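Local atomic coordinates of 6-phospho-alpha-glucosidase (Merdibacter massiliensis, PDB entry 6VC6), a protein that probably hydrolyses 6-phosphorylated alpha-glucosides, as a family 4 glycoside hydrolase that binds NAD and manganese at its active site. Residues I169-M177 against P193-F204; L383-L394 against K405-R414. All blocks are in the same frame, centred on the assembly; numbering follows the deposited sequence.

Contact 1 (169-177 with 193-204) comes wholly before contact 2 (383-394 with 405-414) along the chain, their centres about 21 Å apart. Contact 1, about 11 Å from the chain centre against about 19 Å for contact 2, holds the protein ligands of manganese where the loop after strand 166-169 and helix 172-184 meet strands 191-196 and 201-209 and their turn. Contact 2 packs helix 378-400 against helix 403-412. The two meet through Tyr-201, whose OH lies 3.4 Å from Leu-383 CD2, and Gly-197, whose CA lies 3.6 Å from Leu-384 CD1. Helix 378-400 therefore backs the Gly-197 corner and Tyr-201, on either side of His-200 in sequence, while its Gln-387 side chain stays about 13 Å from the metal.

Contact 1: residues I169-M177 against P193-F204; sequences ICDQPENIM and PVYFGLNHYGWF. With MN (manganese (II) ion), chain E; G6P (6-O-phosphono-alpha-D-glucopyranose), chain F; NAD (nicotinamide-adenine-dinucleotide), chain G.
Cys-170 and His-200 meet at the manganese ion: Cys-170 SG and His-200 NE2 are each 2.2 Å from it. O2 and O3 of the bound glucose 6-phosphate, the expected product, and the nicotinamide O7N complete the five ligands, the NAD- and metal-dependent site of family 4 glycosidases. With SG anti to the backbone N (chi1 173°), the sulfur also accepts a nearly straight bond from Gln-172 N at the helix start. Asp-171 N donates to NAD O7N at 3.1 Å, so the carboxamide oxygen is shared between this N-H and the manganese. Gln-172 lays its CB at the edge of the imidazole, while its OE1 bonds to Thr-262.

Farther along, the helix packs on Phe-204. Pro-173 CB reaches CZ of that ring, and Ile-176 CG2 approaches its CE2 at 3.8 Å. Selenomethionine Met-177, bent at chi2 and chi3, sets CE over one face, 3.7 Å from the ring centroid and 15° off the normal, with SE 3.9 Å from Pro-193 CB. Tyr-195 presents its CD2 edge to the opposite face, edge-to-face (T-shaped). Were Phe-204 replaced by alanine, Met-177 CE and the Tyr-195 edge would probably lose the ring between them, and a gap is likely to open beside Pro-173.

Strand 336-343 closes this core through Ile-339, which touches Pro-173, Tyr-195 and Phe-204, and strand 356-364 sends Glu-358 to Tyr-195 OH.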
# COMPACT_ATOMS: atom_id res chain seq x y z
N ILE A 169 -4.95 -3.95 0.67
CA ILE A 169 -3.80 -4.84 0.57
C ILE A 169 -2.53 -4.02 0.40
O ILE A 169 -2.56 -2.85 0.00
CB ILE A 169 -3.94 -5.85 -0.60
CG1 ILE A 169 -3.98 -5.11 -1.94
CG2 ILE A 169 -5.19 -6.71 -0.42
CD1 ILE A 169 -4.54 -5.95 -3.07
N CYS A 170 -1.41 -4.66 0.71
CA CYS A 170 -0.08 -4.07 0.56
C CYS A 170 0.87 -5.14 0.05
O CYS A 170 0.77 -6.30 0.44
CB CYS A 170 0.44 -3.52 1.90
SG CYS A 170 2.15 -2.96 1.87
N ASP A 171 1.80 -4.73 -0.82
CA ASP A 171 2.71 -5.68 -1.45
C ASP A 171 4.03 -5.82 -0.71
O ASP A 171 4.90 -6.57 -1.16
CB ASP A 171 2.97 -5.28 -2.91
CG ASP A 171 3.63 -3.93 -3.06
OD1 ASP A 171 3.94 -3.55 -4.21
OD2 ASP A 171 3.83 -3.23 -2.04
N GLN A 172 4.20 -5.13 0.43
CA GLN A 172 5.46 -5.23 1.16
C GLN A 172 5.68 -6.61 1.76
O GLN A 172 6.80 -7.14 1.63
CB GLN A 172 5.53 -4.13 2.22
CG GLN A 172 6.62 -4.33 3.26
CD GLN A 172 8.00 -3.96 2.76
OE1 GLN A 172 9.00 -4.21 3.43
NE2 GLN A 172 8.06 -3.37 1.57
N PRO A 173 4.70 -7.25 2.41
CA PRO A 173 4.95 -8.61 2.93
C PRO A 173 5.35 -9.61 1.85
O PRO A 173 6.22 -10.45 2.10
CB PRO A 173 3.62 -8.98 3.59
CG PRO A 173 3.02 -7.68 3.97
CD PRO A 173 3.39 -6.74 2.86
N GLU A 174 4.74 -9.54 0.66
CA GLU A 174 5.13 -10.45 -0.40
C GLU A 174 6.52 -10.12 -0.94
O GLU A 174 7.31 -11.02 -1.26
CB GLU A 174 4.11 -10.43 -1.54
CG GLU A 174 4.53 -11.27 -2.75
CD GLU A 174 3.51 -11.26 -3.87
OE1 GLU A 174 2.46 -11.92 -3.73
OE2 GLU A 174 3.76 -10.59 -4.89
N ASN A 175 6.84 -8.82 -1.04
CA ASN A 175 8.16 -8.43 -1.54
C ASN A 175 9.27 -8.92 -0.62
O ASN A 175 10.38 -9.21 -1.08
CB ASN A 175 8.23 -6.91 -1.70
CG ASN A 175 7.57 -6.44 -2.98
OD1 ASN A 175 7.45 -7.19 -3.95
ND2 ASN A 175 7.14 -5.18 -3.00
N ILE A 176 9.00 -9.02 0.68
CA ILE A 176 9.98 -9.58 1.60
C ILE A 176 10.13 -11.08 1.36
O ILE A 176 11.25 -11.61 1.39
CB ILE A 176 9.57 -9.28 3.06
CG1 ILE A 176 9.82 -7.80 3.38
CG2 ILE A 176 10.33 -10.17 4.03
CD1 ILE A 176 9.05 -7.30 4.56
N MSE A 177 9.03 -11.77 1.10
CA MSE A 177 9.07 -13.19 0.77
C MSE A 177 9.83 -13.40 -0.54
O MSE A 177 10.58 -14.36 -0.68
CB MSE A 177 7.66 -13.77 0.66
CG MSE A 177 6.93 -13.89 2.00
SE MSE A 177 7.79 -15.12 3.24
CE MSE A 177 8.78 -13.82 4.33
N PRO A 193 4.46 -18.13 5.26
CA PRO A 193 4.81 -17.27 6.39
C PRO A 193 3.73 -17.24 7.47
O PRO A 193 2.55 -17.52 7.23
CB PRO A 193 4.94 -15.89 5.74
CG PRO A 193 3.94 -15.93 4.63
CD PRO A 193 3.90 -17.36 4.14
N VAL A 194 4.18 -16.91 8.68
CA VAL A 194 3.30 -16.55 9.79
C VAL A 194 3.64 -15.11 10.15
O VAL A 194 4.78 -14.81 10.52
CB VAL A 194 3.48 -17.48 11.00
CG1 VAL A 194 2.53 -17.09 12.12
CG2 VAL A 194 3.24 -18.93 10.59
N TYR A 195 2.65 -14.23 10.05
CA TYR A 195 2.89 -12.79 10.07
C TYR A 195 1.83 -12.10 10.92
O TYR A 195 0.67 -12.54 10.98
CB TYR A 195 2.88 -12.23 8.64
CG TYR A 195 3.08 -10.74 8.51
CD1 TYR A 195 1.99 -9.86 8.55
CD2 TYR A 195 4.34 -10.20 8.33
CE1 TYR A 195 2.17 -8.50 8.42
CE2 TYR A 195 4.53 -8.83 8.20
CZ TYR A 195 3.44 -7.99 8.25
OH TYR A 195 3.62 -6.63 8.12
N PHE A 196 2.24 -11.03 11.60
CA PHE A 196 1.32 -10.20 12.36
C PHE A 196 1.83 -8.77 12.36
O PHE A 196 3.02 -8.52 12.19
CB PHE A 196 1.15 -10.71 13.80
CG PHE A 196 2.26 -10.31 14.74
CD1 PHE A 196 2.21 -9.11 15.44
CD2 PHE A 196 3.35 -11.14 14.93
CE1 PHE A 196 3.23 -8.75 16.30
CE2 PHE A 196 4.37 -10.78 15.80
CZ PHE A 196 4.31 -9.59 16.48
N GLY A 197 0.91 -7.83 12.56
CA GLY A 197 1.23 -6.44 12.71
C GLY A 197 0.23 -5.57 11.99
O GLY A 197 -0.77 -6.04 11.46
N LEU A 198 0.51 -4.27 11.99
CA LEU A 198 -0.24 -3.32 11.18
C LEU A 198 0.43 -3.16 9.83
O LEU A 198 1.53 -3.67 9.59
CB LEU A 198 -0.35 -1.97 11.90
CG LEU A 198 -0.66 -2.01 13.40
CD1 LEU A 198 -0.64 -0.61 13.99
CD2 LEU A 198 -2.00 -2.68 13.65
N ASN A 199 -0.23 -2.44 8.93
CA ASN A 199 0.35 -2.17 7.63
C ASN A 199 1.63 -1.35 7.79
O ASN A 199 1.65 -0.35 8.50
CB ASN A 199 -0.64 -1.43 6.73
CG ASN A 199 -0.08 -1.19 5.34
OD1 ASN A 199 0.21 -2.13 4.61
ND2 ASN A 199 0.08 0.08 4.98
N HIS A 200 2.70 -1.80 7.12
CA HIS A 200 4.01 -1.16 7.20
C HIS A 200 4.52 -1.12 8.64
O HIS A 200 5.15 -0.16 9.08
CB HIS A 200 3.98 0.25 6.60
CG HIS A 200 3.73 0.26 5.12
ND1 HIS A 200 3.32 1.39 4.44
CD2 HIS A 200 3.81 -0.73 4.20
CE1 HIS A 200 3.17 1.10 3.16
NE2 HIS A 200 3.47 -0.18 2.99
N TYR A 201 4.24 -2.20 9.38
CA TYR A 201 4.61 -2.32 10.79
C TYR A 201 4.35 -3.75 11.26
O TYR A 201 3.37 -4.00 11.96
CB TYR A 201 3.81 -1.32 11.64
CG TYR A 201 4.55 -0.76 12.83
CD1 TYR A 201 5.69 -1.38 13.34
CD2 TYR A 201 4.11 0.40 13.46
CE1 TYR A 201 6.37 -0.86 14.43
CE2 TYR A 201 4.78 0.92 14.56
CZ TYR A 201 5.91 0.29 15.03
OH TYR A 201 6.57 0.81 16.12
N GLY A 202 5.20 -4.69 10.86
CA GLY A 202 4.94 -6.08 11.16
C GLY A 202 6.20 -6.91 11.20
O GLY A 202 7.30 -6.44 10.91
N TRP A 203 6.02 -8.18 11.57
CA TRP A 203 7.12 -9.12 11.72
C TRP A 203 6.67 -10.50 11.27
O TRP A 203 5.51 -10.88 11.42
CB TRP A 203 7.60 -9.20 13.18
CG TRP A 203 8.21 -7.93 13.69
CD1 TRP A 203 9.53 -7.60 13.69
CD2 TRP A 203 7.52 -6.83 14.30
NE1 TRP A 203 9.71 -6.36 14.25
CE2 TRP A 203 8.49 -5.87 14.64
CE3 TRP A 203 6.18 -6.57 14.60
CZ2 TRP A 203 8.16 -4.66 15.25
CZ3 TRP A 203 5.85 -5.37 15.20
CH2 TRP A 203 6.84 -4.43 15.52
N PHE A 204 7.62 -11.25 10.70
CA PHE A 204 7.41 -12.64 10.35
C PHE A 204 7.96 -13.51 11.48
O PHE A 204 9.16 -13.50 11.74
CB PHE A 204 8.10 -12.99 9.03
CG PHE A 204 7.47 -12.36 7.82
CD1 PHE A 204 6.50 -13.03 7.10
CD2 PHE A 204 7.85 -11.09 7.40
CE1 PHE A 204 5.91 -12.46 5.98
CE2 PHE A 204 7.27 -10.51 6.29
CZ PHE A 204 6.30 -11.20 5.58
MN MN E . 2.38 -0.89 1.24
C1 G6P F . 6.45 -0.08 -0.51
C2 G6P F . 5.02 -0.09 0.06
C3 G6P F . 4.08 0.90 -0.60
C4 G6P F . 4.81 2.20 -0.83
C5 G6P F . 5.87 1.94 -1.89
C6 G6P F . 6.71 3.20 -2.07
O1 G6P F . 6.80 -1.39 -0.95
O2 G6P F . 4.48 -1.41 -0.06
O3 G6P F . 2.93 1.12 0.22
O4 G6P F . 3.89 3.19 -1.30
O5 G6P F . 6.76 0.88 -1.54
O6 G6P F . 7.27 3.18 -3.38
P G6P F . 7.95 4.51 -3.99
O1P G6P F . 6.77 5.27 -4.54
O2P G6P F . 8.63 5.16 -2.81
O3P G6P F . 8.91 3.97 -5.03
PA NAD G . 0.66 8.84 -9.03
O1A NAD G . 1.60 8.50 -10.16
O2A NAD G . 0.51 10.28 -8.58
O5B NAD G . -0.80 8.28 -9.39
C5B NAD G . -1.95 8.73 -8.68
C4B NAD G . -3.11 8.90 -9.65
O4B NAD G . -4.34 8.92 -8.93
C3B NAD G . -2.99 10.21 -10.40
O3B NAD G . -3.12 9.97 -11.81
C2B NAD G . -4.17 11.04 -9.93
O2B NAD G . -4.73 11.78 -11.02
C1B NAD G . -5.14 10.00 -9.41
N9A NAD G . -6.01 10.55 -8.34
C8A NAD G . -5.64 11.36 -7.32
N7A NAD G . -6.71 11.67 -6.54
C5A NAD G . -7.79 11.06 -7.06
C6A NAD G . -9.23 10.97 -6.74
N6A NAD G . -9.75 11.61 -5.66
N1A NAD G . -10.01 10.22 -7.55
C2A NAD G . -9.51 9.58 -8.62
N3A NAD G . -8.22 9.62 -8.97
C4A NAD G . -7.32 10.33 -8.25
O3 NAD G . 1.03 7.95 -7.74
PN NAD G . 1.83 6.56 -7.85
O1N NAD G . 3.26 6.79 -7.41
O2N NAD G . 1.53 5.90 -9.17
O5D NAD G . 1.08 5.73 -6.69
C5D NAD G . -0.20 5.15 -6.94
C4D NAD G . -0.80 4.73 -5.60
O4D NAD G . -0.50 3.36 -5.34
C3D NAD G . -0.19 5.54 -4.47
O3D NAD G . -1.24 6.01 -3.61
C2D NAD G . 0.66 4.55 -3.70
O2D NAD G . 0.66 4.85 -2.30
C1D NAD G . -0.06 3.25 -3.99
N1N NAD G . 0.79 2.08 -3.77
C2N NAD G . 0.45 1.27 -2.77
C3N NAD G . 1.19 0.13 -2.48
C7N NAD G . 0.76 -0.74 -1.34
O7N NAD G . 1.52 -1.60 -0.92
N7N NAD G . -0.44 -0.54 -0.80
C4N NAD G . 2.30 -0.17 -3.26
C5N NAD G . 2.63 0.70 -4.30
C6N NAD G . 1.85 1.82 -4.54

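Contact 2: residues L383-L394 against K405-R414; sequences LLVQQVSSEKLL and KALEAFTLNR
An antiparallel helix pair, helix 378-400 against helix 403-412, forms this contact in the C-terminal domain of the family 4 fold. The axes of the two segments approach to 7.9 Å, their directions 160° apart, and the small residues Ser-390 and Ala-409 permit this closeness: their CA atoms are 4.5 Å apart. Knobs-into-holes packing runs both ways. Leu-393 enters the hole formed by Lys-405, Glu-408, Ala-409 and Leu-412, its CB 3.7 Å from Ala-409 CB. In return Leu-412 sits among Gln-386, Ser-389, Ser-390 and Leu-393, with CD2 3.6 Å from Ser-389 CB; the two leucines cross at about a right angle.

Polar bonds reinforce the apolar seam. Ser-390, its OG swung anti to the backbone N (chi1 178°), donates to Ala-409 O at 2.8 Å. That carbonyl also accepts from Asn-413 N on the opposite face of its plane, so two bonds grip one oxygen near the helix end. Gln-386 is extended, and slides past Leu-412 until NE2 meets Leu-412 O at 3.0 Å, almost in line with the C=O bond and close to the amide's own plane.

Where the second helix ends, Asn-413 and Gln-387 lie side by side with amide planes 88° apart, bridged by a water that accepts from Gln-387 NE2 and Asn-413 ND2. A second water donates to Gln-387 OE1 and accepts from Arg-414 N. Asn-413 OD1 bonds to Leu-415 N, and Met-116 of helix 113-136 covers Ser-390, Leu-394 and Asn-413. Arg-414 NE is held by Tyr-267 O, while NH1 makes a weak bond to Gln-386 OE1 at the guanidinium edge. Over one face of that guanidinium, Leu-383 CD2 rests 3.7 Å from Arg-414 CZ.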
# COMPACT_ATOMS: atom_id res chain seq x y z
N LEU A 383 4.54 -1.43 20.87
CA LEU A 383 4.77 -0.70 19.62
C LEU A 383 3.49 -0.55 18.82
O LEU A 383 3.18 0.53 18.31
CB LEU A 383 5.84 -1.42 18.80
CG LEU A 383 7.29 -1.35 19.30
CD1 LEU A 383 8.17 -2.33 18.54
CD2 LEU A 383 7.83 0.07 19.17
N LEU A 384 2.72 -1.64 18.68
CA LEU A 384 1.56 -1.61 17.79
C LEU A 384 0.40 -0.85 18.41
O LEU A 384 -0.33 -0.15 17.69
CB LEU A 384 1.15 -3.04 17.44
CG LEU A 384 2.14 -3.82 16.58
CD1 LEU A 384 1.52 -5.11 16.08
CD2 LEU A 384 2.64 -2.97 15.42
N VAL A 385 0.20 -0.97 19.72
CA VAL A 385 -0.89 -0.24 20.37
C VAL A 385 -0.63 1.26 20.30
O VAL A 385 -1.57 2.06 20.14
CB VAL A 385 -1.08 -0.73 21.81
CG1 VAL A 385 -2.02 0.19 22.58
CG2 VAL A 385 -1.62 -2.15 21.81
N GLN A 386 0.63 1.67 20.42
CA GLN A 386 0.96 3.09 20.26
C GLN A 386 0.63 3.58 18.85
O GLN A 386 0.08 4.67 18.68
CB GLN A 386 2.44 3.33 20.57
CG GLN A 386 2.92 4.73 20.23
CD GLN A 386 4.42 4.90 20.39
OE1 GLN A 386 5.16 3.92 20.43
NE2 GLN A 386 4.87 6.14 20.48
N GLN A 387 0.94 2.77 17.84
CA GLN A 387 0.71 3.19 16.46
C GLN A 387 -0.77 3.16 16.11
O GLN A 387 -1.30 4.11 15.51
CB GLN A 387 1.51 2.31 15.50
CG GLN A 387 1.26 2.62 14.03
CD GLN A 387 1.76 3.99 13.62
OE1 GLN A 387 2.63 4.57 14.28
NE2 GLN A 387 1.22 4.52 12.53
N VAL A 388 -1.47 2.09 16.48
CA VAL A 388 -2.89 1.98 16.14
C VAL A 388 -3.71 3.02 16.89
O VAL A 388 -4.77 3.44 16.41
CB VAL A 388 -3.40 0.55 16.41
CG1 VAL A 388 -3.63 0.32 17.90
CG2 VAL A 388 -4.67 0.28 15.62
N SER A 389 -3.23 3.47 18.05
CA SER A 389 -3.91 4.56 18.75
C SER A 389 -3.72 5.88 18.03
O SER A 389 -4.65 6.69 17.94
CB SER A 389 -3.41 4.65 20.19
OG SER A 389 -3.60 3.43 20.89
N SER A 390 -2.51 6.11 17.50
CA SER A 390 -2.26 7.33 16.74
C SER A 390 -3.09 7.37 15.47
O SER A 390 -3.62 8.42 15.09
CB SER A 390 -0.77 7.45 16.42
OG SER A 390 -0.50 8.60 15.64
N GLU A 391 -3.22 6.22 14.79
CA GLU A 391 -4.03 6.17 13.58
C GLU A 391 -5.51 6.40 13.88
O GLU A 391 -6.19 7.12 13.14
CB GLU A 391 -3.83 4.83 12.87
CG GLU A 391 -2.39 4.53 12.50
CD GLU A 391 -2.22 3.13 11.93
OE1 GLU A 391 -3.18 2.34 12.02
OE2 GLU A 391 -1.13 2.82 11.41
N LYS A 392 -6.01 5.80 14.96
CA LYS A 392 -7.42 5.96 15.29
C LYS A 392 -7.73 7.38 15.76
O LYS A 392 -8.84 7.88 15.55
CB LYS A 392 -7.84 4.94 16.35
CG LYS A 392 -8.01 3.54 15.80
CD LYS A 392 -8.23 2.53 16.92
CE LYS A 392 -8.59 1.16 16.35
NZ LYS A 392 -9.88 1.19 15.61
N LEU A 393 -6.77 8.04 16.41
CA LEU A 393 -6.96 9.44 16.78
C LEU A 393 -6.96 10.35 15.55
O LEU A 393 -7.62 11.39 15.55
CB LEU A 393 -5.89 9.88 17.77
CG LEU A 393 -6.00 9.34 19.19
CD1 LEU A 393 -4.67 9.47 19.92
CD2 LEU A 393 -7.11 10.04 19.95
N LEU A 394 -6.23 9.96 14.50
CA LEU A 394 -6.18 10.79 13.30
C LEU A 394 -7.52 10.81 12.57
O LEU A 394 -8.04 11.87 12.24
CB LEU A 394 -5.07 10.30 12.37
CG LEU A 394 -4.87 11.16 11.12
CD1 LEU A 394 -4.28 12.51 11.48
CD2 LEU A 394 -3.99 10.44 10.11
N LYS A 405 -7.87 16.40 18.30
CA LYS A 405 -7.62 14.99 17.99
C LYS A 405 -6.39 14.84 17.10
O LYS A 405 -5.60 13.90 17.28
CB LYS A 405 -8.85 14.38 17.32
CG LYS A 405 -9.95 13.99 18.29
CD LYS A 405 -9.45 13.03 19.35
CE LYS A 405 -10.53 12.71 20.37
NZ LYS A 405 -11.30 11.49 20.00
N ALA A 406 -6.21 15.75 16.14
CA ALA A 406 -5.03 15.69 15.28
C ALA A 406 -3.75 15.95 16.07
O ALA A 406 -2.72 15.32 15.82
CB ALA A 406 -5.17 16.68 14.13
N LEU A 407 -3.81 16.88 17.03
CA LEU A 407 -2.63 17.17 17.84
C LEU A 407 -2.24 15.96 18.69
O LEU A 407 -1.05 15.65 18.83
CB LEU A 407 -2.90 18.39 18.73
CG LEU A 407 -1.79 18.75 19.72
CD1 LEU A 407 -0.53 19.18 18.98
CD2 LEU A 407 -2.26 19.84 20.67
N GLU A 408 -3.23 15.27 19.26
CA GLU A 408 -2.93 14.09 20.06
C GLU A 408 -2.40 12.95 19.19
O GLU A 408 -1.53 12.19 19.62
CB GLU A 408 -4.17 13.65 20.83
CG GLU A 408 -4.62 14.65 21.89
CD GLU A 408 -6.01 14.36 22.43
OE1 GLU A 408 -6.61 13.35 22.01
OE2 GLU A 408 -6.49 15.14 23.27
N ALA A 409 -2.92 12.83 17.97
CA ALA A 409 -2.40 11.81 17.05
C ALA A 409 -0.96 12.10 16.67
O ALA A 409 -0.13 11.19 16.62
CB ALA A 409 -3.29 11.73 15.81
N PHE A 410 -0.64 13.37 16.39
CA PHE A 410 0.73 13.73 16.06
C PHE A 410 1.66 13.54 17.26
O PHE A 410 2.76 12.99 17.11
CB PHE A 410 0.79 15.18 15.58
CG PHE A 410 0.51 15.35 14.11
CD1 PHE A 410 -0.64 14.83 13.54
CD2 PHE A 410 1.40 16.05 13.31
CE1 PHE A 410 -0.89 14.99 12.19
CE2 PHE A 410 1.15 16.21 11.96
CZ PHE A 410 0.01 15.69 11.40
N THR A 411 1.22 13.96 18.45
CA THR A 411 2.07 13.85 19.63
C THR A 411 2.36 12.40 19.98
O THR A 411 3.50 12.04 20.29
CB THR A 411 1.39 14.55 20.82
OG1 THR A 411 1.26 15.95 20.54
CG2 THR A 411 2.22 14.37 22.09
N LEU A 412 1.34 11.54 19.91
CA LEU A 412 1.51 10.15 20.32
C LEU A 412 2.41 9.38 19.36
O LEU A 412 3.13 8.46 19.79
CB LEU A 412 0.15 9.47 20.42
CG LEU A 412 0.10 7.99 20.79
CD1 LEU A 412 0.85 7.73 22.09
CD2 LEU A 412 -1.34 7.51 20.90
N ASN A 413 2.41 9.74 18.08
CA ASN A 413 3.12 8.96 17.07
C ASN A 413 4.61 8.88 17.39
O ASN A 413 5.21 9.84 17.88
CB ASN A 413 2.91 9.57 15.69
CG ASN A 413 3.43 8.68 14.57
OD1 ASN A 413 4.63 8.63 14.31
ND2 ASN A 413 2.52 7.97 13.91
N ARG A 414 5.20 7.72 17.10
CA ARG A 414 6.58 7.46 17.48
C ARG A 414 7.56 8.34 16.71
O ARG A 414 8.63 8.68 17.24
CB ARG A 414 6.91 5.99 17.25
CG ARG A 414 7.87 5.40 18.27
CD ARG A 414 8.07 3.91 18.04
NE ARG A 414 9.35 3.46 18.59
CZ ARG A 414 9.56 3.23 19.88
NH1 ARG A 414 8.58 3.41 20.76
NH2 ARG A 414 10.75 2.82 20.30
O HOH W 1 3.77 5.15 16.86
O HOH W 2 3.40 6.62 11.51